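Local coordinates for phosphoenolpyruvate-protein phosphotransferase (Acinetobacter sp., PDB 3CI6) that probably transfers phosphate from phosphoenolpyruvate to a histidine of a carrier protein in sugar transport, the piece given here being its GAF domain, at residues 38-43 / 148-153. Numbering follows the deposited sequence.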
# COMPACT_ATOMS: atom_id res chain seq x y z
N ASP B 38 -2.46 11.81 13.60
CA ASP B 38 -1.33 12.64 14.01
C ASP B 38 -0.70 13.37 12.81
O ASP B 38 -0.34 14.55 12.90
CB ASP B 38 -0.28 11.80 14.72
CG ASP B 38 0.85 12.62 15.35
OD1 ASP B 38 0.57 13.62 16.02
OD2 ASP B 38 2.01 12.25 15.14
N ALA B 39 -0.57 12.69 11.68
CA ALA B 39 0.09 13.28 10.52
C ALA B 39 -0.71 14.39 9.90
O ALA B 39 -0.15 15.34 9.36
CB ALA B 39 0.36 12.20 9.48
N MSE B 40 -2.04 14.27 9.96
CA MSE B 40 -2.94 15.27 9.42
C MSE B 40 -3.46 16.28 10.45
O MSE B 40 -3.99 17.33 10.08
CB MSE B 40 -4.19 14.60 8.81
CG MSE B 40 -3.91 13.61 7.74
SE MSE B 40 -5.51 12.95 6.82
CE MSE B 40 -6.14 14.65 6.10
N LYS B 41 -3.36 15.96 11.75
CA LYS B 41 -3.95 16.75 12.82
C LYS B 41 -5.46 16.92 12.60
O LYS B 41 -5.98 18.03 12.46
CB LYS B 41 -3.24 18.08 13.03
CG LYS B 41 -1.76 17.92 13.38
CD LYS B 41 -1.55 17.04 14.60
CE LYS B 41 -0.19 17.24 15.24
NZ LYS B 41 0.86 16.40 14.62
N VAL B 42 -6.14 15.78 12.58
CA VAL B 42 -7.59 15.73 12.42
C VAL B 42 -8.23 15.17 13.68
O VAL B 42 -7.60 14.48 14.46
CB VAL B 42 -8.01 14.96 11.16
CG1 VAL B 42 -7.53 15.73 9.90
CG2 VAL B 42 -7.46 13.55 11.16
N ASP B 43 -9.50 15.49 13.87
CA ASP B 43 -10.21 15.10 15.08
C ASP B 43 -10.44 13.60 15.15
O ASP B 43 -10.31 13.01 16.22
CB ASP B 43 -11.56 15.80 15.16
CG ASP B 43 -11.43 17.28 15.36
OD1 ASP B 43 -10.50 17.71 16.10
OD2 ASP B 43 -12.28 18.04 14.81
N SER B 148 -3.86 11.80 -1.66
CA SER B 148 -2.82 10.88 -2.13
C SER B 148 -2.21 10.07 -1.01
O SER B 148 -1.99 8.88 -1.17
CB SER B 148 -1.75 11.64 -2.88
OG SER B 148 -2.22 12.20 -4.07
N PHE B 149 -1.94 10.70 0.13
CA PHE B 149 -1.43 10.06 1.33
C PHE B 149 -2.36 8.93 1.76
O PHE B 149 -1.94 7.81 2.00
CB PHE B 149 -1.29 11.16 2.40
CG PHE B 149 -0.98 10.68 3.81
CD1 PHE B 149 0.26 10.21 4.13
CD2 PHE B 149 -1.90 10.89 4.85
CE1 PHE B 149 0.60 9.85 5.44
CE2 PHE B 149 -1.58 10.54 6.17
CZ PHE B 149 -0.33 10.00 6.45
N LEU B 150 -3.65 9.27 1.88
CA LEU B 150 -4.61 8.28 2.35
C LEU B 150 -4.81 7.17 1.35
O LEU B 150 -4.97 6.02 1.75
CB LEU B 150 -5.94 8.95 2.68
CG LEU B 150 -5.90 9.96 3.82
CD1 LEU B 150 -7.27 10.61 4.00
CD2 LEU B 150 -5.41 9.32 5.12
N VAL B 151 -4.89 7.50 0.06
CA VAL B 151 -5.01 6.44 -0.96
C VAL B 151 -3.87 5.43 -0.84
O VAL B 151 -4.07 4.21 -0.92
CB VAL B 151 -5.16 7.03 -2.37
CG1 VAL B 151 -4.96 5.97 -3.47
CG2 VAL B 151 -6.50 7.75 -2.51
N THR B 152 -2.64 5.92 -0.66
CA THR B 152 -1.48 5.05 -0.60
C THR B 152 -1.52 4.15 0.64
O THR B 152 -1.32 2.93 0.54
CB THR B 152 -0.20 5.88 -0.68
OG1 THR B 152 -0.21 6.66 -1.90
CG2 THR B 152 1.03 4.93 -0.62
N LEU B 153 -1.86 4.72 1.81
CA LEU B 153 -2.02 3.89 3.00
C LEU B 153 -3.15 2.90 2.84
O LEU B 153 -3.05 1.75 3.26
CB LEU B 153 -2.26 4.78 4.22
CG LEU B 153 -1.02 5.51 4.68
CD1 LEU B 153 -1.41 6.66 5.65
CD2 LEU B 153 0.01 4.57 5.31
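The ring of Phe-149 reaches the end of helix 25-40 because its CG stands anti to the backbone N (chi1 171°), while Met-40, with CG anti to its own carbonyl carbon (chi1 -58°), sends its side chain the other way to meet it. Met-40 is a selenomethionine, selenium replacing the sulfur of methionine, and its chain runs extended to the selenium before bending at chi3. The CA atoms of these two residues are 9.7 Å apart, a gap bridged entirely by apolar side chains. The far end of the ring does the touching: CZ of Phe-149 lies 3.8 Å from CB of Ala-39, and CE2 of Phe-149 is 4.2 Å from CG of Met-40. A long aromatic suits one side of such a gap and a small methyl the other, since Ala-39 lets the ring tip come close to the helix backbone. Beside the ring, the selenium of Met-40 rests against both methyls of Leu-150, 4.0 Å from CD2 of Leu-150; methionine suits the place because its long, unbranched chain can carry its heavy atom out to this branched end. Within helix 144-167, CD1 of Leu-153 packs 3.6 Å above one face of the Phe-149 ring, toward its rim. Lys-41, with positive phi, takes the chain out of helix 25-40; its NZ donates to O of Asp-38 (2.8 Å) and forms a salt bridge with OD1 of Asp-38, met from above the carboxylate plane. The contact joins two helices packed on the antiparallel sheet of the GAF fold: Leu-150 also lies on Leu-132 and Val-134 of strand 127-136, Phe-149 touches Val-36 and Ile-15 of helices 25-40 and 7-20, and Ser-148 and Thr-152 face the second subunit.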